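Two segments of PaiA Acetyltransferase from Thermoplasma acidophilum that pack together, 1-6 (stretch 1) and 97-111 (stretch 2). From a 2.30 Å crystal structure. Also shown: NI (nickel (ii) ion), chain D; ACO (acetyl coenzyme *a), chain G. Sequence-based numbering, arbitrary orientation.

Stretch 1 1-6: MSIEIR
Stretch 2, residues 97-111: EYTHKKIGKTLLLEA

The contact centres on Ile5, whose CB points toward the helix and whose side chain, with chi1 and chi2 both m, reaches three residues of it. Ile5 CD1 lies 3.7 Å from Leu107 CD2, Ile5 CG1 is 3.9 Å from Thr106 CG2, and Ile5 CG2 rests 3.7 Å from Glu110 CG, an aliphatic carbon of an otherwise acidic side chain. Two residues back along the strand, and about one helical turn back from Leu107, Ile3 (chi1 m, chi2 p) meets Ile103 (m, t) at 4.1 Å between their CG1 atoms. Ile103 and Leu107 (m, t) leave the helix sideways, but the ends of their side chains come nearer the strand.

This pairing follows from the backbones. Strand 3-6 is extended (phi -106° to -162°, psi 122° to 164°), so Ile3 and Ile5 face the helix while Glu4 and Arg6 point away. Helix 103-111 (phi near -64°, psi near -43°) runs in the same general direction, at 34° to the strand, with axes 9.6 Å apart at closest approach. Two strand residues therefore match one helical turn: the CA atoms of Ile3 and Ile103 are 7.6 Å apart, those of Ile5 and Leu107 7.0 Å.

At the N-terminus, Met1 (t, t, m) extends toward stretch 2. Its CE lies 3.6 Å from Tyr98 CE1, approaching the ring obliquely, while Met1 SD sits at the ring edge, 5.3 Å from the centroid of Tyr98, and 4.5 Å from Ile103 CD1. Tyr98 has chi1 m and chi2 -90°.

At the polar margin, Lys101 (m, t, t, p) offers CE to Met1 CE at 4.3 Å and turns NZ back to Glu97 O, a 2.7 Å hydrogen bond. Thr106 (m) likewise bonds within its own stretch, OG1 donating to Lys102 O at 2.6 Å. No hydrogen bond crosses between the stretches, whose contact buries 373 Å² through side-chain packing.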

# COMPACT_ATOMS: atom_id res chain seq x y z
N MET A 1 3.55 15.38 5.42
CA MET A 1 4.23 14.89 4.18
C MET A 1 3.98 15.86 3.04
O MET A 1 2.82 16.14 2.72
CB MET A 1 3.74 13.48 3.78
CG MET A 1 4.61 12.78 2.71
SD MET A 1 3.71 11.57 1.69
CE MET A 1 3.66 10.14 2.79
N SER A 2 5.07 16.35 2.44
CA SER A 2 5.01 17.37 1.39
C SER A 2 5.56 16.84 0.04
O SER A 2 6.70 16.38 -0.03
CB SER A 2 5.84 18.57 1.81
OG SER A 2 6.01 19.46 0.72
N ILE A 3 4.74 16.93 -1.01
CA ILE A 3 5.10 16.35 -2.29
C ILE A 3 5.48 17.42 -3.30
O ILE A 3 4.69 18.32 -3.57
CB ILE A 3 3.94 15.52 -2.84
CG1 ILE A 3 3.86 14.19 -2.08
CG2 ILE A 3 4.13 15.27 -4.33
CD1 ILE A 3 3.09 14.30 -0.78
N GLU A 4 6.70 17.32 -3.83
CA GLU A 4 7.13 18.19 -4.94
C GLU A 4 7.33 17.35 -6.19
O GLU A 4 7.83 16.22 -6.11
CB GLU A 4 8.43 18.94 -4.62
CG GLU A 4 8.40 19.88 -3.39
CD GLU A 4 7.82 21.30 -3.65
OE1 GLU A 4 7.90 21.81 -4.80
OE2 GLU A 4 7.28 21.91 -2.69
N ILE A 5 6.93 17.90 -7.34
CA ILE A 5 7.12 17.25 -8.64
C ILE A 5 8.10 18.08 -9.48
O ILE A 5 7.93 19.27 -9.60
CB ILE A 5 5.79 17.14 -9.43
CG1 ILE A 5 4.74 16.37 -8.63
CG2 ILE A 5 6.03 16.49 -10.82
CD1 ILE A 5 5.15 14.93 -8.21
N ARG A 6 9.12 17.45 -10.06
CA ARG A 6 10.06 18.17 -10.91
C ARG A 6 10.85 17.24 -11.79
O ARG A 6 10.91 16.04 -11.55
CB ARG A 6 11.03 19.01 -10.07
CG ARG A 6 11.82 18.24 -9.03
CD ARG A 6 13.04 19.06 -8.53
NE ARG A 6 13.87 18.21 -7.66
CZ ARG A 6 13.60 17.96 -6.38
NH1 ARG A 6 14.39 17.14 -5.68
NH2 ARG A 6 12.55 18.52 -5.79
N GLU A 97 4.61 1.63 -0.61
CA GLU A 97 4.08 2.20 0.63
C GLU A 97 3.63 3.66 0.46
O GLU A 97 3.05 4.21 1.38
CB GLU A 97 5.03 1.98 1.85
CG GLU A 97 6.51 2.13 1.59
CD GLU A 97 7.16 0.83 1.05
OE1 GLU A 97 7.28 -0.16 1.84
OE2 GLU A 97 7.55 0.79 -0.14
N TYR A 98 3.89 4.25 -0.71
CA TYR A 98 3.45 5.59 -1.07
C TYR A 98 2.28 5.58 -2.05
O TYR A 98 1.86 6.64 -2.47
CB TYR A 98 4.61 6.40 -1.69
CG TYR A 98 5.59 6.86 -0.63
CD1 TYR A 98 5.41 8.08 0.01
CD2 TYR A 98 6.63 6.03 -0.19
CE1 TYR A 98 6.28 8.50 1.04
CE2 TYR A 98 7.50 6.46 0.85
CZ TYR A 98 7.30 7.69 1.43
OH TYR A 98 8.11 8.16 2.43
N THR A 99 1.74 4.39 -2.38
CA THR A 99 0.56 4.29 -3.26
C THR A 99 -0.71 4.63 -2.48
O THR A 99 -0.69 4.65 -1.28
CB THR A 99 0.37 2.89 -3.86
OG1 THR A 99 0.20 1.92 -2.79
CG2 THR A 99 1.59 2.51 -4.77
N HIS A 100 -1.78 4.92 -3.23
CA HIS A 100 -3.13 5.17 -2.68
C HIS A 100 -3.21 6.48 -1.87
O HIS A 100 -4.04 6.60 -0.97
CB HIS A 100 -3.64 3.96 -1.86
CG HIS A 100 -5.14 3.74 -1.90
ND1 HIS A 100 -6.04 4.73 -1.56
CD2 HIS A 100 -5.88 2.63 -2.16
CE1 HIS A 100 -7.28 4.24 -1.66
NE2 HIS A 100 -7.21 2.96 -2.00
N LYS A 101 -2.36 7.46 -2.20
CA LYS A 101 -2.51 8.80 -1.62
C LYS A 101 -2.51 9.90 -2.66
O LYS A 101 -2.18 11.02 -2.33
CB LYS A 101 -1.40 9.10 -0.60
CG LYS A 101 -1.19 8.04 0.47
CD LYS A 101 0.29 8.09 0.94
CE LYS A 101 0.56 7.20 2.14
NZ LYS A 101 0.86 5.82 1.74
N LYS A 102 -2.85 9.58 -3.90
CA LYS A 102 -2.99 10.59 -4.97
C LYS A 102 -1.68 11.18 -5.46
O LYS A 102 -1.69 12.19 -6.18
CB LYS A 102 -3.87 11.75 -4.54
CG LYS A 102 -5.13 11.41 -3.78
CD LYS A 102 -6.38 11.41 -4.64
CE LYS A 102 -7.58 10.90 -3.78
NZ LYS A 102 -8.87 11.11 -4.49
N ILE A 103 -0.54 10.59 -5.07
CA ILE A 103 0.76 11.02 -5.61
C ILE A 103 0.83 10.64 -7.09
O ILE A 103 1.38 11.37 -7.91
CB ILE A 103 1.94 10.40 -4.84
CG1 ILE A 103 1.86 10.82 -3.35
CG2 ILE A 103 3.26 10.82 -5.48
CD1 ILE A 103 2.73 10.00 -2.37
N GLY A 104 0.25 9.52 -7.45
CA GLY A 104 0.21 9.11 -8.86
C GLY A 104 -0.67 10.03 -9.67
O GLY A 104 -0.33 10.43 -10.78
N LYS A 105 -1.83 10.36 -9.12
CA LYS A 105 -2.71 11.32 -9.73
C LYS A 105 -1.98 12.64 -9.91
O LYS A 105 -2.17 13.30 -10.93
CB LYS A 105 -3.93 11.53 -8.86
CG LYS A 105 -5.10 12.29 -9.52
CD LYS A 105 -6.32 12.23 -8.55
CE LYS A 105 -7.65 12.62 -9.20
NZ LYS A 105 -8.05 11.62 -10.19
N THR A 106 -1.15 13.02 -8.94
CA THR A 106 -0.43 14.27 -9.02
C THR A 106 0.59 14.26 -10.13
O THR A 106 0.69 15.22 -10.87
CB THR A 106 0.26 14.59 -7.70
OG1 THR A 106 -0.73 14.58 -6.68
CG2 THR A 106 0.95 15.97 -7.74
N LEU A 107 1.32 13.16 -10.28
CA LEU A 107 2.24 13.00 -11.39
C LEU A 107 1.49 13.10 -12.72
O LEU A 107 1.88 13.87 -13.59
CB LEU A 107 3.01 11.66 -11.30
CG LEU A 107 4.22 11.68 -10.37
CD1 LEU A 107 4.69 10.26 -10.00
CD2 LEU A 107 5.34 12.46 -10.98
N LEU A 108 0.40 12.36 -12.86
CA LEU A 108 -0.44 12.46 -14.07
C LEU A 108 -0.94 13.87 -14.34
O LEU A 108 -0.93 14.34 -15.49
CB LEU A 108 -1.64 11.53 -13.97
CG LEU A 108 -2.52 11.40 -15.22
CD1 LEU A 108 -1.72 10.86 -16.45
CD2 LEU A 108 -3.71 10.49 -14.90
N LEU A 109 -1.38 14.56 -13.29
CA LEU A 109 -1.89 15.91 -13.48
C LEU A 109 -0.81 16.91 -13.93
O LEU A 109 -1.09 17.81 -14.72
CB LEU A 109 -2.63 16.41 -12.24
CG LEU A 109 -4.05 15.78 -12.10
CD1 LEU A 109 -4.63 16.03 -10.70
CD2 LEU A 109 -5.00 16.31 -13.21
N GLU A 110 0.43 16.72 -13.46
CA GLU A 110 1.53 17.58 -13.88
C GLU A 110 1.87 17.34 -15.33
O GLU A 110 2.08 18.27 -16.10
CB GLU A 110 2.78 17.35 -13.01
CG GLU A 110 2.70 18.00 -11.65
CD GLU A 110 2.54 19.52 -11.75
OE1 GLU A 110 3.39 20.20 -12.38
OE2 GLU A 110 1.55 20.01 -11.21
N ALA A 111 1.91 16.07 -15.71
CA ALA A 111 2.12 15.73 -17.12
C ALA A 111 1.03 16.36 -17.98
O ALA A 111 1.34 17.03 -18.95
CB ALA A 111 2.15 14.22 -17.33
NI NI D . -8.66 1.63 -2.58
N1A ACO G . -3.83 -1.30 -3.77
C2A ACO G . -4.86 -1.44 -4.64
N3A ACO G . -5.24 -0.46 -5.48
C4A ACO G . -4.59 0.72 -5.52
C5A ACO G . -3.47 0.90 -4.60
C6A ACO G . -3.10 -0.20 -3.70
N6A ACO G . -2.08 -0.10 -2.81
N7A ACO G . -3.01 2.12 -4.81
C8A ACO G . -3.76 2.68 -5.77
N9A ACO G . -4.70 1.84 -6.23
C1B ACO G . -5.71 2.20 -7.28
C2B ACO G . -7.17 2.01 -6.86
O2B ACO G . -8.03 1.79 -8.01
C3B ACO G . -7.53 3.31 -6.21
O3B ACO G . -8.95 3.55 -6.26
P3B ACO G . -9.81 3.11 -4.94
O7A ACO G . -9.53 4.21 -4.00
O8A ACO G . -9.23 1.76 -4.54
O9A ACO G . -11.21 3.05 -5.53
C4B ACO G . -6.68 4.33 -6.95
O4B ACO G . -5.62 3.59 -7.58
C5B ACO G . -6.08 5.39 -6.04
O5B ACO G . -5.67 6.54 -6.78
P1A ACO G . -4.28 7.29 -6.45
O1A ACO G . -4.10 7.44 -4.95
O2A ACO G . -4.15 8.52 -7.31
O3A ACO G . -3.25 6.16 -7.00
P2A ACO G . -1.66 6.17 -6.69
O4A ACO G . -1.38 4.92 -5.89
O5A ACO G . -1.22 7.54 -6.18
O6A ACO G . -1.03 6.00 -8.13
CBP ACO G . -0.29 4.10 -9.38
CCP ACO G . -1.48 4.98 -9.02
CDP ACO G . -0.72 3.05 -10.39
CEP ACO G . 0.75 5.00 -10.03
CAP ACO G . 0.30 3.44 -8.11
OAP ACO G . -0.69 2.71 -7.38
C9P ACO G . 1.46 2.53 -8.39
O9P ACO G . 2.57 3.01 -8.55
N8P ACO G . 1.20 1.25 -8.48
C7P ACO G . 2.17 0.24 -8.82
C6P ACO G . 2.82 0.41 -10.19
C5P ACO G . 1.86 0.43 -11.36
O5P ACO G . 0.92 -0.35 -11.45
N4P ACO G . 2.13 1.32 -12.31
C3P ACO G . 1.37 1.38 -13.56
C2P ACO G . 2.05 0.51 -14.61
S1P ACO G . 1.35 0.74 -16.22
C ACO G . 2.36 1.90 -16.94
O ACO G . 3.37 2.25 -16.34
CH3 ACO G . 2.04 2.46 -18.32